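Local coordinates for probable oxidoreductase (Pseudomonas aeruginosa, PDB 4B7C), which probably catalyses NADP-dependent redox reactions as a member of the medium-chain dehydrogenase/reductase family, at residues Leu33-Glu38 against Val84-Gly89; Glu38-Val43 against Tyr105-Pro110; Val43-Leu48 against Gly98-Gln103; Asp94-Ala99 against Lys111-Val116. All blocks are in the same frame, centred on the assembly; numbering follows the deposited sequence.

Contact 1: residues Leu33-Glu38 against Val84-Gly89; sequences LGEPAE and VSKHPG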
loop_
_atom_site.group_PDB
_atom_site.type_symbol
_atom_site.label_atom_id
_atom_site.label_comp_id
_atom_site.label_asym_id
_atom_site.label_seq_id
_atom_site.Cartn_x
_atom_site.Cartn_y
_atom_site.Cartn_z
ATOM N N LEU B 33 -9.938 43.910 15.320
ATOM C CA LEU B 33 -10.192 43.539 13.935
ATOM C C LEU B 33 -9.469 44.506 13.010
ATOM O O LEU B 33 -9.768 45.706 13.007
ATOM C CB LEU B 33 -11.686 43.563 13.622
ATOM C CG LEU B 33 -12.074 43.119 12.214
ATOM C CD1 LEU B 33 -11.629 41.686 11.949
ATOM C CD2 LEU B 33 -13.577 43.276 12.030
ATOM N N GLY B 34 -8.558 43.983 12.195
ATOM C CA GLY B 34 -7.845 44.811 11.216
ATOM C C GLY B 34 -8.640 45.084 9.949
ATOM O O GLY B 34 -9.855 44.859 9.892
ATOM N N GLU B 35 -7.955 45.590 8.930
ATOM C CA GLU B 35 -8.544 45.805 7.596
ATOM C C GLU B 35 -7.767 44.963 6.592
ATOM O O GLU B 35 -6.577 44.767 6.758
ATOM C CB GLU B 35 -8.581 47.312 7.239
ATOM C CG GLU B 35 -7.260 48.029 7.168
ATOM C CD GLU B 35 -7.422 49.519 6.857
ATOM O OE1 GLU B 35 -8.168 50.128 7.635
ATOM O OE2 GLU B 35 -6.840 50.092 5.880
ATOM N N PRO B 36 -8.444 44.420 5.569
ATOM C CA PRO B 36 -7.658 43.670 4.596
ATOM C C PRO B 36 -6.727 44.570 3.808
ATOM O O PRO B 36 -7.105 45.677 3.414
ATOM C CB PRO B 36 -8.720 43.068 3.666
ATOM C CG PRO B 36 -9.861 44.015 3.749
ATOM C CD PRO B 36 -9.858 44.504 5.170
ATOM N N ALA B 37 -5.530 44.072 3.554
ATOM C CA ALA B 37 -4.610 44.725 2.635
ATOM C C ALA B 37 -4.929 44.288 1.211
ATOM O O ALA B 37 -5.727 43.382 0.986
ATOM C CB ALA B 37 -3.166 44.369 2.972
ATOM N N GLU B 38 -4.220 44.876 0.264
ATOM C CA GLU B 38 -4.317 44.480 -1.118
ATOM C C GLU B 38 -4.073 42.972 -1.316
ATOM O O GLU B 38 -3.173 42.376 -0.719
ATOM C CB GLU B 38 -3.357 45.322 -1.947
ATOM C CG GLU B 38 -3.438 45.101 -3.437
ATOM C CD GLU B 38 -4.728 45.568 -4.069
ATOM O OE1 GLU B 38 -5.518 46.305 -3.422
ATOM O OE2 GLU B 38 -4.928 45.181 -5.233
ATOM N N VAL B 84 -15.483 42.577 2.909
ATOM C CA VAL B 84 -14.627 43.457 2.121
ATOM C C VAL B 84 -13.675 42.619 1.301
ATOM O O VAL B 84 -13.029 41.716 1.838
ATOM C CB VAL B 84 -13.753 44.400 2.981
ATOM C CG1 VAL B 84 -12.774 45.150 2.089
ATOM C CG2 VAL B 84 -14.607 45.350 3.807
ATOM N N SER B 85 -13.557 42.951 0.021
ATOM C CA SER B 85 -12.587 42.310 -0.860
ATOM C C SER B 85 -11.645 43.290 -1.535
ATOM O O SER B 85 -12.067 44.293 -2.104
ATOM C CB SER B 85 -13.270 41.495 -1.947
ATOM O OG SER B 85 -12.296 40.977 -2.842
ATOM N N LYS B 86 -10.351 42.989 -1.437
ATOM C CA LYS B 86 -9.316 43.666 -2.239
ATOM C C LYS B 86 -8.618 42.645 -3.146
ATOM O O LYS B 86 -7.411 42.678 -3.348
ATOM C CB LYS B 86 -8.328 44.399 -1.336
ATOM C CG LYS B 86 -8.936 45.636 -0.689
ATOM C CD LYS B 86 -7.960 46.296 0.266
ATOM C CE LYS B 86 -8.608 47.458 0.996
ATOM N NZ LYS B 86 -7.721 47.947 2.060
ATOM N N HIS B 87 -9.419 41.709 -3.636
ATOM C CA HIS B 87 -8.973 40.598 -4.468
ATOM C C HIS B 87 -9.959 40.453 -5.606
ATOM O O HIS B 87 -11.160 40.349 -5.365
ATOM C CB HIS B 87 -8.922 39.312 -3.642
ATOM C CG HIS B 87 -8.246 38.154 -4.338
ATOM N ND1 HIS B 87 -8.786 37.535 -5.395
ATOM C CD2 HIS B 87 -7.045 37.502 -4.080
ATOM C CE1 HIS B 87 -7.979 36.547 -5.802
ATOM N NE2 HIS B 87 -6.913 36.525 -4.993
ATOM N N PRO B 88 -9.470 40.446 -6.854
ATOM C CA PRO B 88 -10.368 40.434 -8.039
ATOM C C PRO B 88 -11.240 39.179 -8.198
ATOM O O PRO B 88 -12.229 39.207 -8.908
ATOM C CB PRO B 88 -9.415 40.552 -9.227
ATOM C CG PRO B 88 -8.046 40.336 -8.702
ATOM C CD PRO B 88 -8.043 40.400 -7.216
ATOM N N GLY B 89 -10.890 38.105 -7.501
ATOM C CA GLY B 89 -11.671 36.865 -7.533
ATOM C C GLY B 89 -12.909 36.837 -6.653
ATOM O O GLY B 89 -13.727 35.920 -6.739
#
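Lys86 lays its aliphatic chain alongside the carbonyls of Pro36 and Ala37, and its ammonium end is bonded to the first of them. Its CB sits 3.6 Å from Ala37 O. Further out, Lys86 CD passes Pro36 O at 3.3 Å, and NZ donates to that same oxygen at 2.7 Å, nearly along the C=O axis (168°). CG stands anti to the carbonyl carbon (chi1 -71°), and the chain is extended from there on. Glu35 OE2 lies 4.5 Å from Lys86 NZ, too long for a salt bridge, although the opposite charges should still attract. Glu38 flanks the other end of the lysine: its chain bends at chi2 (68°), which turns CD back, and Glu38 OE1 lies 4.0 Å from Lys86 CB. The apolar part is small, with the Pro36 ring crossing Val84 at about a right angle and Pro36 CG meeting Val84 CG1 at 3.5 Å. The contact joins the loop between strands 26-32 and 41-49 to the end of strand 77-85, at the surface of the GroES-like N-terminal domain. Strand 77-85 pairs antiparallel with 41-49, and backbone bonds link Val84 to Leu42 and Lys86 to Gly39 and Gln40, which brings the loop alongside the strand end. At the strand's last residue, Ser85 OG accepts from His87 N at 3.1 Å, an ST turn. Gly89 N then meets His87 ND1 at 3.0 Å, in the plane of the imidazole, using ND1 as an acceptor.

Contact 2: residues Glu38-Val43 against Tyr105-Pro110; sequences EGQILV and YFIGEP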
loop_
_atom_site.group_PDB
_atom_site.type_symbol
_atom_site.label_atom_id
_atom_site.label_comp_id
_atom_site.label_asym_id
_atom_site.label_seq_id
_atom_site.Cartn_x
_atom_site.Cartn_y
_atom_site.Cartn_z
ATOM N N GLU B 38 -4.220 44.876 0.264
ATOM C CA GLU B 38 -4.317 44.480 -1.118
ATOM C C GLU B 38 -4.073 42.972 -1.316
ATOM O O GLU B 38 -3.173 42.376 -0.719
ATOM C CB GLU B 38 -3.357 45.322 -1.947
ATOM C CG GLU B 38 -3.438 45.101 -3.437
ATOM C CD GLU B 38 -4.728 45.568 -4.069
ATOM O OE1 GLU B 38 -5.518 46.305 -3.422
ATOM O OE2 GLU B 38 -4.928 45.181 -5.233
ATOM N N GLY B 39 -4.897 42.353 -2.156
ATOM C CA GLY B 39 -4.829 40.905 -2.406
ATOM C C GLY B 39 -5.422 40.063 -1.292
ATOM O O GLY B 39 -5.353 38.832 -1.313
ATOM N N GLN B 40 -6.043 40.728 -0.322
ATOM C CA GLN B 40 -6.712 40.026 0.778
ATOM C C GLN B 40 -8.224 40.231 0.768
ATOM O O GLN B 40 -8.745 41.154 0.137
ATOM C CB GLN B 40 -6.147 40.490 2.125
ATOM C CG GLN B 40 -4.643 40.271 2.284
ATOM C CD GLN B 40 -4.165 40.600 3.696
ATOM O OE1 GLN B 40 -4.750 41.440 4.371
ATOM N NE2 GLN B 40 -3.085 39.963 4.128
ATOM N N ILE B 41 -8.912 39.372 1.509
ATOM C CA ILE B 41 -10.334 39.548 1.793
ATOM C C ILE B 41 -10.597 39.527 3.298
ATOM O O ILE B 41 -9.801 38.998 4.085
ATOM C CB ILE B 41 -11.207 38.497 1.098
ATOM C CG1 ILE B 41 -10.940 37.093 1.647
ATOM C CG2 ILE B 41 -10.996 38.560 -0.420
ATOM C CD1 ILE B 41 -11.895 36.057 1.087
ATOM N N LEU B 42 -11.710 40.146 3.682
ATOM C CA LEU B 42 -12.225 40.111 5.058
ATOM C C LEU B 42 -13.519 39.328 5.044
ATOM O O LEU B 42 -14.478 39.696 4.341
ATOM C CB LEU B 42 -12.453 41.523 5.622
ATOM C CG LEU B 42 -13.343 41.652 6.886
ATOM C CD1 LEU B 42 -12.756 40.886 8.059
ATOM C CD2 LEU B 42 -13.628 43.092 7.301
ATOM N N VAL B 43 -13.552 38.258 5.829
ATOM C CA VAL B 43 -14.697 37.352 5.874
ATOM C C VAL B 43 -15.279 37.273 7.284
ATOM O O VAL B 43 -14.541 37.133 8.270
ATOM C CB VAL B 43 -14.332 35.921 5.442
ATOM C CG1 VAL B 43 -15.500 34.978 5.680
ATOM C CG2 VAL B 43 -13.902 35.870 3.978
ATOM N N TYR B 105 -13.637 36.406 12.632
ATOM C CA TYR B 105 -13.348 37.000 11.329
ATOM C C TYR B 105 -12.054 36.466 10.755
ATOM O O TYR B 105 -11.079 36.282 11.488
ATOM C CB TYR B 105 -13.191 38.516 11.439
ATOM C CG TYR B 105 -14.419 39.261 11.881
ATOM C CD1 TYR B 105 -15.348 39.722 10.950
ATOM C CD2 TYR B 105 -14.650 39.520 13.227
ATOM C CE1 TYR B 105 -16.474 40.417 11.348
ATOM C CE2 TYR B 105 -15.778 40.206 13.636
ATOM C CZ TYR B 105 -16.682 40.665 12.688
ATOM O OH TYR B 105 -17.803 41.340 13.083
ATOM N N PHE B 106 -12.055 36.228 9.445
ATOM C CA PHE B 106 -10.839 35.892 8.707
ATOM C C PHE B 106 -10.401 37.080 7.877
ATOM O O PHE B 106 -11.207 37.656 7.137
ATOM C CB PHE B 106 -11.037 34.689 7.786
ATOM C CG PHE B 106 -9.916 34.501 6.792
ATOM C CD1 PHE B 106 -8.778 33.780 7.132
ATOM C CD2 PHE B 106 -9.989 35.073 5.515
ATOM C CE1 PHE B 106 -7.746 33.608 6.228
ATOM C CE2 PHE B 106 -8.955 34.909 4.609
ATOM C CZ PHE B 106 -7.828 34.179 4.964
ATOM N N ILE B 107 -9.133 37.444 8.009
ATOM C CA ILE B 107 -8.494 38.422 7.138
ATOM C C ILE B 107 -7.232 37.816 6.557
ATOM O O ILE B 107 -6.359 37.367 7.287
ATOM C CB ILE B 107 -8.100 39.720 7.851
ATOM C CG1 ILE B 107 -9.339 40.491 8.304
ATOM C CG2 ILE B 107 -7.322 40.634 6.930
ATOM C CD1 ILE B 107 -8.991 41.841 8.930
ATOM N N GLY B 108 -7.151 37.794 5.233
ATOM C CA GLY B 108 -5.972 37.270 4.563
ATOM C C GLY B 108 -6.159 36.976 3.088
ATOM O O GLY B 108 -7.228 37.226 2.509
ATOM N N GLU B 109 -5.124 36.382 2.507
ATOM C CA GLU B 109 -5.160 35.902 1.139
ATOM C C GLU B 109 -6.088 34.703 1.041
ATOM O O GLU B 109 -5.964 33.764 1.817
ATOM C CB GLU B 109 -3.756 35.514 0.675
ATOM C CG GLU B 109 -2.851 36.718 0.411
ATOM C CD GLU B 109 -2.132 37.231 1.654
ATOM O OE1 GLU B 109 -2.059 36.544 2.695
ATOM O OE2 GLU B 109 -1.635 38.354 1.585
ATOM N N PRO B 110 -7.028 34.713 0.083
ATOM C CA PRO B 110 -8.010 33.622 -0.021
ATOM C C PRO B 110 -7.468 32.405 -0.754
ATOM O O PRO B 110 -8.106 31.866 -1.665
ATOM C CB PRO B 110 -9.156 34.262 -0.800
ATOM C CG PRO B 110 -8.467 35.210 -1.698
ATOM C CD PRO B 110 -7.281 35.750 -0.928
#
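Leu42 and Ile107 form a non-hydrogen-bonded antiparallel pair, and their side chains meet closely, Leu42 CD1 lying 3.4 Å from Ile107 CG1, tighter than usual van der Waals contact. The same methyl group also reaches Tyr105 CD1 at 4.1 Å. The flanking pairs, Ile41 with Gly108 and Val43 with Phe106, are hydrogen-bonded, and the side chains of Ile41, Val43 and Phe106 lie on the opposite face from Leu42 and Ile107. Each pair makes two N-H to O=C bonds, among them Val43 N to Phe106 O at 2.8 Å and Gly108 N to Ile41 O at 3.1 Å. On that face Ile41 CG1 takes the crowded position between its own backbone N and carbonyl carbon (chi1 66°). This branch lies at the edge of the Phe106 ring, 4.2 Å from CE2, and CD1 beyond it reaches Pro110 CB at 3.8 Å. Past the strand ends the contact becomes polar: Gln40 NE2 gives Glu109 OE2 a weak bond of 3.3 Å, with amide and carboxylate planes 71° apart, while Gln40 OE1 accepts from Ala37 N. Gly39, with its positive phi, turns the chain ahead of the strand. In the next shell His87 backs Ile41 and Pro110, the Phe113 ring meets Phe106 with their planes at about 40°, and Lys44 makes a cation-pi contact with Tyr105. Strand 41-49 is thus bonded to 105-108 on one edge and to 77-85 on the other, the antiparallel pairing of the GroES-like domain that accompanies a Rossmann-type domain in medium-chain dehydrogenases/reductases.

Contact 3: residues Val43-Leu48 against Gly98-Gln103; sequences VKNEYL and GALGVQ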
loop_
_atom_site.group_PDB
_atom_site.type_symbol
_atom_site.label_atom_id
_atom_site.label_comp_id
_atom_site.label_asym_id
_atom_site.label_seq_id
_atom_site.Cartn_x
_atom_site.Cartn_y
_atom_site.Cartn_z
ATOM N N VAL B 43 -13.552 38.258 5.829
ATOM C CA VAL B 43 -14.697 37.352 5.874
ATOM C C VAL B 43 -15.279 37.273 7.284
ATOM O O VAL B 43 -14.541 37.133 8.270
ATOM C CB VAL B 43 -14.332 35.921 5.442
ATOM C CG1 VAL B 43 -15.500 34.978 5.680
ATOM C CG2 VAL B 43 -13.902 35.870 3.978
ATOM N N LYS B 44 -16.607 37.391 7.381
ATOM C CA LYS B 44 -17.310 37.111 8.630
ATOM C C LYS B 44 -17.559 35.616 8.695
ATOM O O LYS B 44 -18.305 35.075 7.886
ATOM C CB LYS B 44 -18.640 37.866 8.729
ATOM C CG LYS B 44 -19.468 37.494 9.961
ATOM C CD LYS B 44 -18.816 37.948 11.265
ATOM C CE LYS B 44 -19.366 37.233 12.509
ATOM N NZ LYS B 44 -18.629 35.976 12.870
ATOM N N ASN B 45 -16.903 34.945 9.636
ATOM C CA ASN B 45 -17.041 33.499 9.754
ATOM C C ASN B 45 -18.420 33.138 10.306
ATOM O O ASN B 45 -18.859 33.699 11.305
ATOM C CB ASN B 45 -15.932 32.910 10.634
ATOM C CG ASN B 45 -14.540 33.108 10.049
ATOM O OD1 ASN B 45 -14.381 33.524 8.891
ATOM N ND2 ASN B 45 -13.514 32.783 10.844
ATOM N N GLU B 46 -19.091 32.198 9.652
ATOM C CA GLU B 46 -20.451 31.819 10.042
ATOM C C GLU B 46 -20.539 30.412 10.620
ATOM O O GLU B 46 -21.182 30.195 11.651
ATOM C CB GLU B 46 -21.406 31.948 8.850
ATOM C CG GLU B 46 -21.672 33.400 8.430
ATOM C CD GLU B 46 -23.107 33.740 8.030
ATOM O OE1 GLU B 46 -23.958 32.808 7.875
ATOM O OE2 GLU B 46 -23.363 34.982 7.893
ATOM N N TYR B 47 -19.910 29.467 9.932
ATOM C CA TYR B 47 -19.853 28.087 10.372
ATOM C C TYR B 47 -18.436 27.537 10.202
ATOM O O TYR B 47 -17.788 27.768 9.185
ATOM C CB TYR B 47 -20.808 27.219 9.584
ATOM C CG TYR B 47 -22.257 27.576 9.773
ATOM C CD1 TYR B 47 -23.004 26.996 10.795
ATOM C CD2 TYR B 47 -22.876 28.483 8.929
ATOM C CE1 TYR B 47 -24.336 27.308 10.974
ATOM C CE2 TYR B 47 -24.209 28.801 9.089
ATOM C CZ TYR B 47 -24.936 28.220 10.113
ATOM O OH TYR B 47 -26.251 28.524 10.288
ATOM N N LEU B 48 -17.991 26.781 11.201
ATOM C CA LEU B 48 -16.672 26.140 11.185
ATOM C C LEU B 48 -16.783 24.637 11.225
ATOM O O LEU B 48 -17.665 24.076 11.877
ATOM C CB LEU B 48 -15.825 26.596 12.356
ATOM C CG LEU B 48 -15.577 28.097 12.443
ATOM C CD1 LEU B 48 -14.782 28.387 13.703
ATOM C CD2 LEU B 48 -14.895 28.677 11.198
ATOM N N GLY B 98 -13.331 28.029 2.926
ATOM C CA GLY B 98 -11.867 28.145 3.022
ATOM C C GLY B 98 -11.362 27.902 4.425
ATOM O O GLY B 98 -12.142 27.594 5.334
ATOM N N ALA B 99 -10.047 28.012 4.594
ATOM C CA ALA B 99 -9.418 27.864 5.900
ATOM C C ALA B 99 -9.622 29.166 6.647
ATOM O O ALA B 99 -8.767 30.046 6.626
ATOM C CB ALA B 99 -7.916 27.537 5.757
ATOM N N LEU B 100 -10.768 29.291 7.298
ATOM C CA LEU B 100 -11.166 30.557 7.942
ATOM C C LEU B 100 -10.616 30.728 9.358
ATOM O O LEU B 100 -10.584 31.835 9.895
ATOM C CB LEU B 100 -12.696 30.672 7.981
ATOM C CG LEU B 100 -13.392 30.707 6.607
ATOM C CD1 LEU B 100 -14.906 30.869 6.747
ATOM C CD2 LEU B 100 -12.802 31.792 5.710
ATOM N N GLY B 101 -10.242 29.615 9.981
ATOM C CA GLY B 101 -9.660 29.653 11.325
ATOM C C GLY B 101 -10.713 29.680 12.428
ATOM O O GLY B 101 -11.873 30.043 12.189
ATOM N N VAL B 102 -10.303 29.297 13.641
ATOM C CA VAL B 102 -11.215 29.269 14.782
ATOM C C VAL B 102 -11.294 30.671 15.359
ATOM O O VAL B 102 -10.647 30.997 16.361
ATOM C CB VAL B 102 -10.807 28.252 15.866
ATOM C CG1 VAL B 102 -11.828 28.269 16.996
ATOM C CG2 VAL B 102 -10.719 26.839 15.288
ATOM N N GLN B 103 -12.112 31.497 14.714
ATOM C CA GLN B 103 -12.211 32.913 15.034
ATOM C C GLN B 103 -13.492 33.527 14.444
ATOM O O GLN B 103 -14.184 32.893 13.648
ATOM C CB GLN B 103 -10.992 33.672 14.509
ATOM C CG GLN B 103 -10.765 33.510 13.021
ATOM C CD GLN B 103 -9.482 34.131 12.537
ATOM O OE1 GLN B 103 -8.893 35.003 13.193
ATOM N NE2 GLN B 103 -9.037 33.684 11.360
#
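Asn45 carries the polar part of the contact, reaching from strand 41-49 into the loop that follows strand 95-97. A chi1 of -63° sets its CG anti to the carbonyl carbon, toward that loop, and ND2 then donates to Gln103 O at 2.9 Å and to Leu100 O at 3.2 Å. In both bonds the donor stands well above the plane of the accepting carbonyl. Leu100 O also accepts from Gln103 NE2 at 2.8 Å, the two amide nitrogens arriving from opposite faces of its plane. Gln103 OE1 is bonded in turn to Asn8 ND2 and Gln10 NE2, which tethers the glutamine at its far end. Van der Waals contacts flank these bonds. Leu100 slides past Asn45 in the opposite direction, putting CB 3.4 Å from Asn45 OD1, while in an apolar contact its CD2 meets Val43 CG1 at 4.2 Å. Leu48 fits against the backbone of the same turn: CD2 lies 3.5 Å from Gly101 O, and CD1 lies 3.8 Å from Val102 CA. An inverse gamma turn is centred on Val102, between the two accepting carbonyls in the chain. Buried Asn45 OD1 has no hydrogen-bonding partner in the model and faces the carbons of Leu100, so the asparagine serves this contact as a two-bond donor pinning the loop to the strand.

Contact 4: residues Asp94-Ala99 against Lys111-Val116; sequences DYVNGA and KGFYKV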
loop_
_atom_site.group_PDB
_atom_site.type_symbol
_atom_site.label_atom_id
_atom_site.label_comp_id
_atom_site.label_asym_id
_atom_site.label_seq_id
_atom_site.Cartn_x
_atom_site.Cartn_y
_atom_site.Cartn_z
ATOM N N ASP B 94 -20.301 37.766 -1.401
ATOM C CA ASP B 94 -19.974 36.369 -1.717
ATOM C C ASP B 94 -19.909 35.555 -0.434
ATOM O O ASP B 94 -19.409 36.029 0.587
ATOM C CB ASP B 94 -18.618 36.228 -2.425
ATOM C CG ASP B 94 -18.640 36.707 -3.870
ATOM O OD1 ASP B 94 -19.738 36.941 -4.416
ATOM O OD2 ASP B 94 -17.540 36.850 -4.451
ATOM N N TYR B 95 -20.396 34.323 -0.506
ATOM C CA TYR B 95 -20.130 33.333 0.519
ATOM C C TYR B 95 -19.017 32.424 0.027
ATOM O O TYR B 95 -19.016 31.981 -1.121
ATOM C CB TYR B 95 -21.367 32.511 0.870
ATOM C CG TYR B 95 -22.359 33.293 1.685
ATOM C CD1 TYR B 95 -23.254 34.171 1.067
ATOM C CD2 TYR B 95 -22.391 33.194 3.073
ATOM C CE1 TYR B 95 -24.170 34.911 1.803
ATOM C CE2 TYR B 95 -23.298 33.928 3.817
ATOM C CZ TYR B 95 -24.184 34.786 3.175
ATOM O OH TYR B 95 -25.091 35.514 3.909
ATOM N N VAL B 96 -18.075 32.146 0.922
ATOM C CA VAL B 96 -16.899 31.366 0.581
ATOM C C VAL B 96 -16.654 30.209 1.550
ATOM O O VAL B 96 -17.038 30.265 2.722
ATOM C CB VAL B 96 -15.617 32.240 0.525
ATOM C CG1 VAL B 96 -15.700 33.254 -0.587
ATOM C CG2 VAL B 96 -15.339 32.943 1.864
ATOM N N ASN B 97 -16.016 29.167 1.021
ATOM C CA ASN B 97 -15.464 28.053 1.792
ATOM C C ASN B 97 -13.956 28.192 1.777
ATOM O O ASN B 97 -13.357 28.464 0.744
ATOM C CB ASN B 97 -15.865 26.706 1.177
ATOM C CG ASN B 97 -15.231 25.508 1.880
ATOM O OD1 ASN B 97 -14.007 25.360 1.909
ATOM N ND2 ASN B 97 -16.067 24.628 2.413
ATOM N N GLY B 98 -13.331 28.029 2.926
ATOM C CA GLY B 98 -11.867 28.145 3.022
ATOM C C GLY B 98 -11.362 27.902 4.425
ATOM O O GLY B 98 -12.142 27.594 5.334
ATOM N N ALA B 99 -10.047 28.012 4.594
ATOM C CA ALA B 99 -9.418 27.864 5.900
ATOM C C ALA B 99 -9.622 29.166 6.647
ATOM O O ALA B 99 -8.767 30.046 6.626
ATOM C CB ALA B 99 -7.916 27.537 5.757
ATOM N N LYS B 111 -6.322 31.923 -0.289
ATOM C CA LYS B 111 -5.661 30.789 -0.911
ATOM C C LYS B 111 -6.458 29.498 -0.693
ATOM O O LYS B 111 -6.705 29.085 0.438
ATOM C CB LYS B 111 -4.248 30.637 -0.362
ATOM C CG LYS B 111 -3.420 29.611 -1.109
ATOM C CD LYS B 111 -1.988 29.586 -0.649
ATOM C CE LYS B 111 -1.327 28.243 -1.013
ATOM N NZ LYS B 111 -0.971 28.187 -2.460
ATOM N N GLY B 112 -6.850 28.861 -1.794
ATOM C CA GLY B 112 -7.633 27.620 -1.749
ATOM C C GLY B 112 -9.117 27.851 -1.455
ATOM O O GLY B 112 -9.879 26.899 -1.305
ATOM N N PHE B 113 -9.525 29.116 -1.391
ATOM C CA PHE B 113 -10.924 29.463 -1.131
ATOM C C PHE B 113 -11.754 29.273 -2.393
ATOM O O PHE B 113 -11.263 29.479 -3.495
ATOM C CB PHE B 113 -11.075 30.921 -0.695
ATOM C CG PHE B 113 -10.656 31.209 0.722
ATOM C CD1 PHE B 113 -9.542 30.602 1.282
ATOM C CD2 PHE B 113 -11.362 32.131 1.485
ATOM C CE1 PHE B 113 -9.148 30.901 2.576
ATOM C CE2 PHE B 113 -10.975 32.432 2.787
ATOM C CZ PHE B 113 -9.865 31.814 3.330
ATOM N N TYR B 114 -13.006 28.866 -2.230
ATOM C CA TYR B 114 -13.958 28.857 -3.341
ATOM C C TYR B 114 -15.325 29.380 -2.914
ATOM O O TYR B 114 -15.727 29.282 -1.754
ATOM C CB TYR B 114 -14.067 27.478 -3.993
ATOM C CG TYR B 114 -14.511 26.349 -3.101
ATOM C CD1 TYR B 114 -13.595 25.609 -2.351
ATOM C CD2 TYR B 114 -15.848 25.993 -3.029
ATOM C CE1 TYR B 114 -14.033 24.560 -1.550
ATOM C CE2 TYR B 114 -16.288 24.949 -2.236
ATOM C CZ TYR B 114 -15.372 24.238 -1.492
ATOM O OH TYR B 114 -15.830 23.205 -0.686
ATOM N N LYS B 115 -16.020 29.983 -3.865
ATOM C CA LYS B 115 -17.352 30.526 -3.621
ATOM C C LYS B 115 -18.379 29.419 -3.514
ATOM O O LYS B 115 -18.274 28.442 -4.218
ATOM C CB LYS B 115 -17.768 31.483 -4.743
ATOM C CG LYS B 115 -16.828 32.668 -4.924
ATOM C CD LYS B 115 -17.402 33.717 -5.867
ATOM C CE LYS B 115 -16.293 34.602 -6.444
ATOM N NZ LYS B 115 -16.694 35.888 -7.071
ATOM N N VAL B 116 -19.356 29.590 -2.632
ATOM C CA VAL B 116 -20.495 28.648 -2.484
ATOM C C VAL B 116 -21.833 29.392 -2.594
ATOM O O VAL B 116 -21.907 30.578 -2.268
ATOM C CB VAL B 116 -20.447 27.843 -1.153
ATOM C CG1 VAL B 116 -19.230 26.904 -1.129
ATOM C CG2 VAL B 116 -20.419 28.763 0.054
HETATM O O HOH W 1 -21.706 33.134 -2.813
HETATM O O HOH W 2 -11.613 25.561 0.479
#
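Strands 95-97 and 114-116 run antiparallel but twisted, their directions 127° apart, with Asn97 and Tyr114 a hydrogen-bonded pair (Asn97 N to Tyr114 O 2.8 Å) and Val96 opposite Lys115. Farther along, Val116 N donates to Tyr95 O, and water 1 bridges Tyr95 N and Val116 O. Asn97 and Tyr114 point the same way, side by side, with the amide stacked on the phenol ring, their planes 13° apart. A chi1 of 60° turns Tyr114 CG toward Asn97, and Asn97 CB stands over the ring face, 3.9 Å from its centroid and offset toward the rim. Asn97 ND2 makes a weak bond to Tyr126 O. Phe113 uses its ring differently: Gly98 CA sits over its centre, a CH-pi contact of 3.9 Å to the centroid, while Val96 CG2 touches Phe113 CD2 at 4.1 Å. Neighbouring Leu100 also packs on Phe113, at the corner where the chain leaves strand 95-97. On the face of Val96 and Lys115, opposite to that of Asn97 and Tyr114, the extended Lys115 makes a salt bridge, NZ to Asp94 OD2 2.9 Å, from above the carboxylate plane. Gln91 N also donates to OD2. A backbone N-H and an ammonium thus share one carboxylate oxygen, which should favour the ionised aspartate and ties the residue just before strand 95-97 to strand 114-116.

How the contacts relate
From the N terminus, the chain opens contact 1 at 33-38, contact 2 at 38-43 and contact 3 at 43-48, passing directly from one to the next through Glu38 and Val43. Contact 1 closes first, at the end of strand 77-85, and so crosses contacts 2 and 3. Contact 4 then opens at 94-99, in series with contact 1, and shares Gly98 and Ala99 with the closing segment of contact 3. That loop is nested within the one contact 2 closes at 105-110. Contact 4 closes last, at 111-116, crossing contact 2. Contacts 2 and 4 pair 41-49 with 105-108 and 95-97 with 114-116; strand 77-85, pairing with 41-49 and 95-97, connects the two in one sheet of the N-terminal domain.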